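Long-range contact in polyprenyl synthetase (Zymomonas mobilis subsp. mobilis, PDB 4KKM), which probably catalyses chain-elongating prenyl transfer, building farnesyl or longer isoprenoid diphosphates with the help of divalent metal ions: residues F211-A219 and R229-R237. Residues are numbered along the deposited sequence; the frame is centred on the assembly and turned at random.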
ATOM      1  N   PHE B 211      -3.401  -6.129  14.834  1.00 24.11           N
ATOM      2  CA  PHE B 211      -4.343  -6.772  15.750  1.00 25.79           C
ATOM      3  C   PHE B 211      -5.472  -5.802  16.078  1.00 24.73           C
ATOM      4  O   PHE B 211      -6.649  -6.179  16.089  1.00 24.43           O
ATOM      5  CB  PHE B 211      -3.644  -7.215  17.046  1.00 23.89           C
ATOM      6  CG  PHE B 211      -2.696  -8.369  16.862  1.00 24.42           C
ATOM      7  CD1 PHE B 211      -2.998  -9.393  15.981  1.00 24.90           C
ATOM      8  CD2 PHE B 211      -1.500  -8.426  17.565  1.00 28.72           C
ATOM      9  CE1 PHE B 211      -2.130 -10.459  15.800  1.00 29.24           C
ATOM     10  CE2 PHE B 211      -0.622  -9.492  17.392  1.00 31.71           C
ATOM     11  CZ  PHE B 211      -0.941 -10.511  16.507  1.00 32.34           C
ATOM     12  N   GLY B 212      -5.104  -4.554  16.356  1.00 21.97           N
ATOM     13  CA  GLY B 212      -6.091  -3.518  16.625  1.00 22.98           C
ATOM     14  C   GLY B 212      -7.082  -3.397  15.480  1.00 24.22           C
ATOM     15  O   GLY B 212      -8.289  -3.275  15.695  1.00 23.75           O
ATOM     16  N   PHE B 213      -6.575  -3.451  14.253  1.00 21.88           N
ATOM     17  CA  PHE B 213      -7.458  -3.377  13.092  1.00 22.07           C
ATOM     18  C   PHE B 213      -8.454  -4.532  13.065  1.00 25.27           C
ATOM     19  O   PHE B 213      -9.627  -4.340  12.763  1.00 25.41           O
ATOM     20  CB  PHE B 213      -6.685  -3.379  11.775  1.00 22.64           C
ATOM     21  CG  PHE B 213      -7.586  -3.489  10.577  1.00 23.61           C
ATOM     22  CD1 PHE B 213      -8.223  -2.366  10.075  1.00 21.49           C
ATOM     23  CD2 PHE B 213      -7.849  -4.720   9.999  1.00 21.70           C
ATOM     24  CE1 PHE B 213      -9.075  -2.464   8.986  1.00 25.19           C
ATOM     25  CE2 PHE B 213      -8.717  -4.824   8.926  1.00 26.02           C
ATOM     26  CZ  PHE B 213      -9.325  -3.697   8.420  1.00 23.89           C
ATOM     27  N   CYS B 214      -7.975  -5.735  13.357  1.00 24.28           N
ATOM     28  CA  CYS B 214      -8.836  -6.915  13.327  1.00 26.49           C
ATOM     29  C   CYS B 214     -10.047  -6.764  14.244  1.00 26.90           C
ATOM     30  O   CYS B 214     -11.172  -7.099  13.860  1.00 27.53           O
ATOM     31  CB  CYS B 214      -8.051  -8.169  13.713  1.00 21.26           C
ATOM     32  SG  CYS B 214      -6.789  -8.646  12.515  1.00 24.55           S
ATOM     33  N   LEU B 215      -9.808  -6.259  15.451  1.00 25.12           N
ATOM     34  CA  LEU B 215     -10.866  -6.085  16.450  1.00 24.42           C
ATOM     35  C   LEU B 215     -11.748  -4.895  16.094  1.00 26.75           C
ATOM     36  O   LEU B 215     -12.976  -4.961  16.191  1.00 27.39           O
ATOM     37  CB  LEU B 215     -10.267  -5.906  17.853  1.00 21.27           C
ATOM     38  CG  LEU B 215     -10.021  -7.190  18.666  1.00 24.32           C
ATOM     39  CD1 LEU B 215     -11.336  -7.848  19.079  1.00 25.43           C
ATOM     40  CD2 LEU B 215      -9.136  -8.183  17.898  1.00 25.05           C
ATOM     41  N   GLU B 216     -11.118  -3.807  15.666  1.00 25.16           N
ATOM     42  CA  GLU B 216     -11.870  -2.609  15.321  1.00 29.70           C
ATOM     43  C   GLU B 216     -12.743  -2.860  14.092  1.00 28.44           C
ATOM     44  O   GLU B 216     -13.855  -2.342  13.993  1.00 28.94           O
ATOM     45  CB  GLU B 216     -10.942  -1.409  15.106  1.00 29.13           C
ATOM     46  CG  GLU B 216     -11.691  -0.104  14.846  1.00 32.98           C
ATOM     47  CD  GLU B 216     -10.781   1.117  14.784  1.00 39.11           C
ATOM     48  OE1 GLU B 216      -9.540   0.954  14.780  1.00 35.03           O
ATOM     49  OE2 GLU B 216     -11.315   2.248  14.741  1.00 39.22           O
ATOM     50  N   ALA B 217     -12.244  -3.683  13.173  1.00 27.88           N
ATOM     51  CA  ALA B 217     -12.997  -4.021  11.968  1.00 30.04           C
ATOM     52  C   ALA B 217     -14.316  -4.705  12.311  1.00 30.00           C
ATOM     53  O   ALA B 217     -15.344  -4.455  11.677  1.00 30.55           O
ATOM     54  CB  ALA B 217     -12.158  -4.899  11.043  1.00 26.80           C
ATOM     55  N   GLY B 218     -14.288  -5.566  13.324  1.00 28.93           N
ATOM     56  CA  GLY B 218     -15.496  -6.231  13.785  1.00 32.79           C
ATOM     57  C   GLY B 218     -16.521  -5.240  14.298  1.00 34.56           C
ATOM     58  O   GLY B 218     -17.711  -5.337  13.987  1.00 35.88           O
ATOM     59  N   ALA B 219     -16.051  -4.275  15.081  1.00 31.27           N
ATOM     60  CA  ALA B 219     -16.911  -3.220  15.604  1.00 31.63           C
ATOM     61  C   ALA B 219     -17.483  -2.368  14.478  1.00 32.52           C
ATOM     62  O   ALA B 219     -18.656  -2.006  14.499  1.00 35.33           O
ATOM     63  CB  ALA B 219     -16.142  -2.352  16.588  1.00 31.23           C
ATOM     64  N   ARG B 229     -16.361  -0.385  20.690  1.00 33.72           N
ATOM     65  CA  ARG B 229     -15.149  -0.320  19.891  0.52 33.75           C
ATOM     66  C   ARG B 229     -13.915  -0.276  20.784  1.00 32.08           C
ATOM     67  O   ARG B 229     -12.934  -0.976  20.527  1.00 27.74           O
ATOM     68  CB  ARG B 229     -15.157   0.878  18.940  0.52 34.96           C
ATOM     69  CG  ARG B 229     -13.800   1.113  18.306  0.52 36.69           C
ATOM     70  CD  ARG B 229     -13.871   1.833  16.971  0.52 44.23           C
ATOM     71  NE  ARG B 229     -14.111   3.268  17.089  0.52 52.12           N
ATOM     72  CZ  ARG B 229     -13.250   4.141  17.603  0.52 54.31           C
ATOM     73  NH1 ARG B 229     -12.082   3.733  18.083  0.52 55.88           N
ATOM     74  NH2 ARG B 229     -13.564   5.428  17.647  0.52 54.65           N
ATOM     75  N   ASP B 230     -13.981   0.529  21.842  1.00 30.13           N
ATOM     76  CA  ASP B 230     -12.871   0.663  22.776  1.00 33.29           C
ATOM     77  C   ASP B 230     -12.562  -0.636  23.527  1.00 32.11           C
ATOM     78  O   ASP B 230     -11.399  -0.981  23.710  1.00 30.74           O
ATOM     79  CB  ASP B 230     -13.129   1.806  23.761  1.00 36.90           C
ATOM     80  CG  ASP B 230     -12.949   3.170  23.127  1.00 40.01           C
ATOM     81  OD1 ASP B 230     -12.364   3.244  22.027  1.00 42.83           O
ATOM     82  OD2 ASP B 230     -13.390   4.170  23.730  1.00 42.08           O
ATOM     83  N   ARG B 231     -13.598  -1.343  23.966  1.00 27.44           N
ATOM     84  CA  ARG B 231     -13.406  -2.639  24.611  1.00 27.70           C
ATOM     85  C   ARG B 231     -12.681  -3.618  23.687  1.00 29.15           C
ATOM     86  O   ARG B 231     -11.755  -4.320  24.107  1.00 30.26           O
ATOM     87  CB  ARG B 231     -14.745  -3.237  25.033  1.00 29.51           C
ATOM     88  CG  ARG B 231     -15.362  -2.600  26.264  1.00 35.37           C
ATOM     89  CD  ARG B 231     -16.700  -3.245  26.573  1.00 39.82           C
ATOM     90  NE  ARG B 231     -17.225  -2.813  27.863  1.00 43.69           N
ATOM     91  CZ  ARG B 231     -16.921  -3.386  29.025  1.00 43.90           C
ATOM     92  NH1 ARG B 231     -16.096  -4.423  29.066  1.00 34.75           N
ATOM     93  NH2 ARG B 231     -17.452  -2.921  30.144  1.00 48.91           N
ATOM     94  N   LEU B 232     -13.111  -3.664  22.432  1.00 25.61           N
ATOM     95  CA  LEU B 232     -12.490  -4.546  21.448  1.00 21.72           C
ATOM     96  C   LEU B 232     -11.042  -4.142  21.153  1.00 24.10           C
ATOM     97  O   LEU B 232     -10.160  -4.993  21.076  1.00 24.71           O
ATOM     98  CB  LEU B 232     -13.322  -4.591  20.161  1.00 22.61           C
ATOM     99  CG  LEU B 232     -14.722  -5.182  20.377  1.00 30.21           C
ATOM    100  CD1 LEU B 232     -15.538  -5.191  19.091  1.00 28.78           C
ATOM    101  CD2 LEU B 232     -14.609  -6.577  20.958  1.00 32.96           C
ATOM    102  N   LYS B 233     -10.787  -2.849  20.997  1.00 26.23           N
ATOM    103  CA  LYS B 233      -9.409  -2.411  20.769  1.00 25.35           C
ATOM    104  C   LYS B 233      -8.528  -2.681  21.992  1.00 26.21           C
ATOM    105  O   LYS B 233      -7.337  -2.970  21.861  1.00 25.98           O
ATOM    106  CB  LYS B 233      -9.351  -0.939  20.346  1.00 29.77           C
ATOM    107  CG  LYS B 233      -9.949  -0.680  18.964  1.00 35.24           C
ATOM    108  CD  LYS B 233      -9.604   0.709  18.442  1.00 38.63           C
ATOM    109  CE  LYS B 233      -8.211   0.735  17.813  1.00 42.82           C
ATOM    110  NZ  LYS B 233      -7.917   2.053  17.182  1.00 50.61           N
ATOM    111  N   ALA B 234      -9.121  -2.604  23.177  1.00 25.21           N
ATOM    112  CA  ALA B 234      -8.401  -2.913  24.409  1.00 23.74           C
ATOM    113  C   ALA B 234      -8.029  -4.397  24.473  1.00 27.18           C
ATOM    114  O   ALA B 234      -6.955  -4.758  24.955  1.00 27.07           O
ATOM    115  CB  ALA B 234      -9.239  -2.515  25.632  1.00 26.75           C
ATOM    116  N   TYR B 235      -8.928  -5.257  23.999  1.00 27.63           N
ATOM    117  CA  TYR B 235      -8.632  -6.685  23.906  1.00 29.61           C
ATOM    118  C   TYR B 235      -7.435  -6.906  22.990  1.00 27.83           C
ATOM    119  O   TYR B 235      -6.528  -7.674  23.317  1.00 28.89           O
ATOM    120  CB  TYR B 235      -9.849  -7.457  23.388  1.00 31.28           C
ATOM    121  CG  TYR B 235      -9.569  -8.875  22.907  1.00 28.83           C
ATOM    122  CD1 TYR B 235      -9.081  -9.113  21.622  1.00 26.12           C
ATOM    123  CD2 TYR B 235      -9.829  -9.975  23.723  1.00 25.94           C
ATOM    124  CE1 TYR B 235      -8.836 -10.399  21.167  1.00 28.70           C
ATOM    125  CE2 TYR B 235      -9.582 -11.276  23.274  1.00 27.81           C
ATOM    126  CZ  TYR B 235      -9.087 -11.477  21.989  1.00 30.18           C
ATOM    127  OH  TYR B 235      -8.840 -12.752  21.518  1.00 31.85           O
ATOM    128  N   ALA B 236      -7.448  -6.246  21.835  1.00 22.76           N
ATOM    129  CA  ALA B 236      -6.359  -6.383  20.872  1.00 23.40           C
ATOM    130  C   ALA B 236      -5.050  -5.909  21.470  1.00 25.76           C
ATOM    131  O   ALA B 236      -3.998  -6.510  21.250  1.00 25.54           O
ATOM    132  CB  ALA B 236      -6.654  -5.594  19.604  1.00 19.90           C
ATOM    133  N   ARG B 237      -5.120  -4.807  22.203  1.00 20.93           N
ATOM    134  CA  ARG B 237      -3.933  -4.232  22.818  1.00 25.74           C
ATOM    135  C   ARG B 237      -3.314  -5.237  23.789  1.00 31.12           C
ATOM    136  O   ARG B 237      -2.096  -5.465  23.790  1.00 28.86           O
ATOM    137  CB  ARG B 237      -4.311  -2.945  23.551  1.00 29.63           C
ATOM    138  CG  ARG B 237      -3.197  -2.357  24.409  1.00 32.72           C
ATOM    139  CD  ARG B 237      -3.769  -1.371  25.428  1.00 40.54           C
ATOM    140  NE  ARG B 237      -4.504  -2.068  26.482  1.00 48.56           N
ATOM    141  CZ  ARG B 237      -5.489  -1.531  27.194  1.00 50.74           C
ATOM    142  NH1 ARG B 237      -5.866  -0.278  26.969  1.00 49.68           N
ATOM    143  NH2 ARG B 237      -6.099  -2.250  28.132  1.00 51.58           N
TER
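The aromatic ring of Tyr-235 meets Leu-215 at one corner and at a slant: CD1 of the ring lies 3.6 Å from Leu-215 CD1, and the two side chains run roughly perpendicular. Beyond this corner the phenol leaves the interface, its OH hydrogen-bonding to the carbonyl of Leu-308. The guanidinium of Arg-229 has Lys-233 CD in plane at its edge, while Glu-216 OE2 approaches obliquely. The carboxylate and guanidinium planes are 27° apart, but the oxygen sits well outside the guanidinium plane, and the long 3.7 Å separation of Glu-216 OE2 and Arg-229 NH1 indicates attraction between charges without a directed N-H. Lys-233 is the closer partner: its NZ donates to Glu-216 OE1 over 3.1 Å, reaching it from 53° above the carboxylate plane. A bend at chi3 turns the lysine tip toward an acid whose own chain is extended. Beside this charged cluster, Leu-215 CG packs 3.3 Å from the carbonyl O of Leu-232, and Ala-236 CB rests 3.7 Å from Gly-212 CA. At the other end, Ala-219 CB touches Leu-232 CD1 at 3.8 Å. Small residues at both ends fit a closest approach of 8.1 Å between the axes of segments 211-219 and 229-237, whose directions differ by 156°; they lie on the consecutive helices 208-221 and 226-253, an antiparallel helical hairpin within the all-alpha isoprenoid synthase fold, away from the calcium site.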